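Local coordinates for uncharacterized conserved protein (Idiomarina loihiensis, PDB 2QSD), which is of unknown function, belongs to the DUF1543 family and forms a two-chain assembly in the crystal structure, each subunit rich in antiparallel beta sheet, at residues K46-F49 / G50-G54; H64-G68 / Y69-L73. All coordinates share one frame; numbering follows the deposited sequence.

Contact 1 of 2, residues K46-F49 / G50-G54; sequences KGWF and GTQKG
Gly50 lies against the rings of both Trp48 and Phe49 where the chain leaves helix 41-47 and turns into the loop that leads to strand 56-62. The contact is local, a turn in which a tryptophan indole folds back on the backbone that follows it. Gly50 N stands 3.4 Å above the plane of the Trp48 ring, displaced toward the rim, and Phe49 CD1 comes over the same face. Against the neighbouring phenylalanine, Gly50 makes a CH-pi contact: its CA is 4.3 Å from the centroid of the Phe49 ring and 22° off the ring normal, so the approach is over the face. With CG set between its backbone N and carbonyl carbon (chi1 74°), the Phe49 ring stays close to the following peptide, its CG 3.2 Å from Gly50 N. Farther out, Phe49 packs on Phe49 of the second subunit, which places this turn at the interface between the two chains.

Thr51 supplies the polar partner through its backbone: Trp48 NE1 donates to Thr51 O over 2.9 Å. An N-H...O angle of 135° marks a bent bond, and the donor stands well above the carbonyl plane, away from the lone-pair directions. A phenylalanine in place of Trp48 would probably leave Thr51 O without this donor and the 50-51 backbone less firmly fixed.

At Gln52 the side chain bends about CB-CG, which carries the amide back toward the helix end. There NE2 donates to the backbone O of Arg45, and the same nitrogen lies at the edge of the indole, 4.2 Å from Trp48 CD1.

Contact 2 of 2, residues H64-G68 / Y69-L73; sequences HHVDG and YRIHL
Arg70 reaches the His65 ring obliquely, with Arg70 CB 3.4 Å from His65 NE2; the arginine chain runs extended from CG to NE, and its guanidinium plane is turned 50° from the imidazole. Within the first segment the imidazoles of His64 and His65 meet edge to edge, and a hydrogen bond joins His64 ND1 to His65 ND1 at 2.9 Å. His65 NE2 is also hydrogen-bonded to Asp162, so both nitrogens of this ring are engaged and its rotation is fixed. On the Tyr69 ring, Val66 O sits at the edge, in plane. With Tyr69 CG anti to its carbonyl carbon (chi1 -69°), the ring is laid back over the turn, Tyr69 CD2 3.4 Å from Asp67 O, which approaches obliquely.

These groups decorate a tight beta hairpin closed by a type I' turn from Val66 to Tyr69. Both central residues, Asp67 and Gly68, have positive phi. Val66 and Tyr69 form a hydrogen-bonded antiparallel pair, with reciprocal N-H...O bonds of 2.9 Å between N of each and O of the other; His65 and Arg70 form the next, non-hydrogen-bonded pair. Ile71 N then donates to His64 O. Beside the non-hydrogen-bonded pair, His65 CA makes a CA-H...O contact of 3.1 Å with Tyr69 O, the carbonyl that also accepts from Val66 N.

On the face that carries Val66 and Tyr69, Val66 rests on Val107 and Val109 of strand 105-110; Ile71 leans on Leu159 of strand 155-161. Between these two hairpin residues the apolar contact is Val66 CG2 to Ile71 CD1, at 4.1 Å.

From the N terminus, strands 9-17 and 26-34 precede helix 41-47, and contact 1 closes the turn at the end of that helix. The chain then runs through strand 56-62, of the same five-stranded sheet as strands 9-17 and 26-34, before contact 2 closes the 65-66/69-74 hairpin. The two are in series, neither nested nor crossed, and do not touch: their centres are 29 Å apart, on opposite sides of the chain's centre, with nearest atoms about 16 Å apart. Contact 1 joins the helix end to its following loop beside the second subunit; contact 2 joins strand 65-66, outermost within this chain, to strand 69-74, which pairs onward with strand 155-161.

Contact 1 of 2, residues K46-F49 / G50-G54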
# COMPACT_ATOMS: atom_id res chain seq x y z
N LYS A 46 -7.07 4.84 -16.03
CA LYS A 46 -6.38 6.12 -16.23
C LYS A 46 -6.06 6.86 -14.93
O LYS A 46 -5.21 7.75 -14.91
CB LYS A 46 -7.12 7.02 -17.23
CG LYS A 46 -8.28 7.83 -16.68
CD LYS A 46 -8.58 9.05 -17.55
CE LYS A 46 -9.12 8.67 -18.94
NZ LYS A 46 -9.41 9.88 -19.77
N GLY A 47 -6.72 6.48 -13.84
CA GLY A 47 -6.43 7.06 -12.52
C GLY A 47 -5.35 6.31 -11.76
O GLY A 47 -4.74 6.87 -10.84
N TRP A 48 -5.12 5.05 -12.13
CA TRP A 48 -4.07 4.22 -11.52
C TRP A 48 -2.68 4.78 -11.82
O TRP A 48 -2.33 4.97 -12.98
CB TRP A 48 -4.17 2.76 -11.98
CG TRP A 48 -3.06 1.88 -11.51
CD1 TRP A 48 -2.14 1.25 -12.29
CD2 TRP A 48 -2.75 1.52 -10.15
NE1 TRP A 48 -1.28 0.51 -11.51
CE2 TRP A 48 -1.63 0.66 -10.19
CE3 TRP A 48 -3.32 1.82 -8.91
CZ2 TRP A 48 -1.05 0.12 -9.04
CZ3 TRP A 48 -2.74 1.28 -7.76
CH2 TRP A 48 -1.63 0.45 -7.84
N PHE A 49 -1.91 5.05 -10.78
CA PHE A 49 -0.64 5.77 -10.90
C PHE A 49 0.49 4.88 -11.42
O PHE A 49 1.50 5.38 -11.93
CB PHE A 49 -0.24 6.35 -9.53
CG PHE A 49 0.26 5.32 -8.56
CD1 PHE A 49 -0.64 4.57 -7.82
CD2 PHE A 49 1.63 5.09 -8.40
CE1 PHE A 49 -0.19 3.61 -6.92
CE2 PHE A 49 2.09 4.12 -7.52
CZ PHE A 49 1.18 3.38 -6.77
N GLY A 50 0.32 3.56 -11.26
CA GLY A 50 1.38 2.59 -11.50
C GLY A 50 1.29 1.90 -12.85
O GLY A 50 0.75 2.46 -13.81
N THR A 51 1.82 0.69 -12.90
CA THR A 51 1.86 -0.13 -14.10
C THR A 51 0.48 -0.71 -14.40
O THR A 51 -0.19 -1.22 -13.50
CB THR A 51 2.90 -1.27 -13.91
OG1 THR A 51 4.20 -0.70 -13.72
CG2 THR A 51 2.92 -2.25 -15.08
N GLN A 52 0.07 -0.64 -15.67
CA GLN A 52 -1.24 -1.11 -16.11
C GLN A 52 -1.41 -2.62 -16.06
O GLN A 52 -2.48 -3.11 -15.68
CB GLN A 52 -1.55 -0.60 -17.52
CG GLN A 52 -1.69 0.92 -17.63
CD GLN A 52 -2.87 1.48 -16.85
OE1 GLN A 52 -3.94 0.87 -16.78
NE2 GLN A 52 -2.69 2.66 -16.26
N LYS A 53 -0.37 -3.36 -16.45
CA LYS A 53 -0.44 -4.81 -16.49
C LYS A 53 -0.61 -5.43 -15.10
O LYS A 53 0.23 -5.25 -14.22
CB LYS A 53 0.78 -5.40 -17.20
CG LYS A 53 0.76 -6.92 -17.32
CD LYS A 53 1.69 -7.39 -18.44
CE LYS A 53 1.84 -8.90 -18.43
NZ LYS A 53 2.85 -9.35 -17.43
N GLY A 54 -1.72 -6.16 -14.93
CA GLY A 54 -1.99 -6.90 -13.70
C GLY A 54 -2.86 -6.14 -12.71
O GLY A 54 -3.04 -6.59 -11.58

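Contact 2 of 2, residues H64-G68 / Y69-L73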
# COMPACT_ATOMS: atom_id res chain seq x y z
N HIS A 64 -23.53 6.91 -1.54
CA HIS A 64 -24.72 7.74 -1.80
C HIS A 64 -25.07 8.70 -0.66
O HIS A 64 -25.75 9.72 -0.89
CB HIS A 64 -25.94 6.89 -2.17
CG HIS A 64 -26.18 5.72 -1.27
ND1 HIS A 64 -26.69 5.85 0.01
CD2 HIS A 64 -26.00 4.39 -1.46
CE1 HIS A 64 -26.79 4.66 0.57
NE2 HIS A 64 -26.37 3.76 -0.30
N HIS A 65 -24.60 8.40 0.54
CA HIS A 65 -24.84 9.24 1.70
C HIS A 65 -23.62 9.32 2.59
O HIS A 65 -22.97 8.31 2.84
CB HIS A 65 -26.03 8.72 2.52
CG HIS A 65 -27.36 9.07 1.94
ND1 HIS A 65 -28.01 8.26 1.03
CD2 HIS A 65 -28.15 10.15 2.13
CE1 HIS A 65 -29.16 8.83 0.69
NE2 HIS A 65 -29.27 9.97 1.35
N VAL A 66 -23.30 10.54 3.05
CA VAL A 66 -22.23 10.79 4.02
C VAL A 66 -22.71 11.82 5.06
O VAL A 66 -23.12 12.93 4.70
CB VAL A 66 -20.91 11.32 3.35
CG1 VAL A 66 -19.85 11.63 4.41
CG2 VAL A 66 -20.35 10.33 2.35
N ASP A 67 -22.67 11.44 6.34
CA ASP A 67 -23.00 12.32 7.48
C ASP A 67 -24.36 13.03 7.37
O ASP A 67 -24.49 14.21 7.72
CB ASP A 67 -21.89 13.35 7.74
CG ASP A 67 -20.56 12.71 8.13
OD1 ASP A 67 -20.55 11.59 8.68
OD2 ASP A 67 -19.52 13.36 7.89
N GLY A 68 -25.37 12.32 6.87
CA GLY A 68 -26.70 12.87 6.72
C GLY A 68 -26.96 13.57 5.40
O GLY A 68 -28.08 14.02 5.15
N TYR A 69 -25.94 13.65 4.55
CA TYR A 69 -26.06 14.30 3.24
C TYR A 69 -26.16 13.28 2.11
O TYR A 69 -25.42 12.31 2.09
CB TYR A 69 -24.87 15.24 2.99
CG TYR A 69 -24.82 16.47 3.87
CD1 TYR A 69 -25.32 17.69 3.42
CD2 TYR A 69 -24.27 16.42 5.14
CE1 TYR A 69 -25.28 18.83 4.22
CE2 TYR A 69 -24.22 17.55 5.96
CZ TYR A 69 -24.73 18.75 5.49
OH TYR A 69 -24.67 19.86 6.29
N ARG A 70 -27.07 13.54 1.19
CA ARG A 70 -27.23 12.77 -0.04
C ARG A 70 -26.34 13.34 -1.14
O ARG A 70 -26.24 14.56 -1.30
CB ARG A 70 -28.70 12.80 -0.48
CG ARG A 70 -29.04 12.04 -1.74
CD ARG A 70 -30.53 11.96 -1.93
NE ARG A 70 -30.90 11.50 -3.26
CZ ARG A 70 -32.15 11.28 -3.67
NH1 ARG A 70 -32.37 10.87 -4.91
NH2 ARG A 70 -33.17 11.47 -2.84
N ILE A 71 -25.70 12.45 -1.89
CA ILE A 71 -24.77 12.84 -2.94
C ILE A 71 -25.49 12.91 -4.28
O ILE A 71 -26.13 11.94 -4.69
CB ILE A 71 -23.57 11.87 -3.01
CG1 ILE A 71 -22.79 11.89 -1.69
CG2 ILE A 71 -22.65 12.21 -4.19
CD1 ILE A 71 -21.92 10.69 -1.46
N HIS A 72 -25.41 14.07 -4.93
CA HIS A 72 -25.97 14.24 -6.26
C HIS A 72 -24.86 14.45 -7.27
O HIS A 72 -23.84 15.06 -6.95
CB HIS A 72 -26.92 15.44 -6.30
CG HIS A 72 -28.16 15.25 -5.50
ND1 HIS A 72 -29.24 14.53 -5.96
CD2 HIS A 72 -28.50 15.68 -4.26
CE1 HIS A 72 -30.19 14.53 -5.04
NE2 HIS A 72 -29.76 15.22 -4.00
N LEU A 73 -25.06 13.93 -8.48
CA LEU A 73 -24.08 14.07 -9.55
C LEU A 73 -24.70 14.78 -10.75
O LEU A 73 -25.73 14.34 -11.27
CB LEU A 73 -23.53 12.70 -9.96
CG LEU A 73 -22.86 11.87 -8.86
CD1 LEU A 73 -22.65 10.44 -9.34
CD2 LEU A 73 -21.56 12.49 -8.38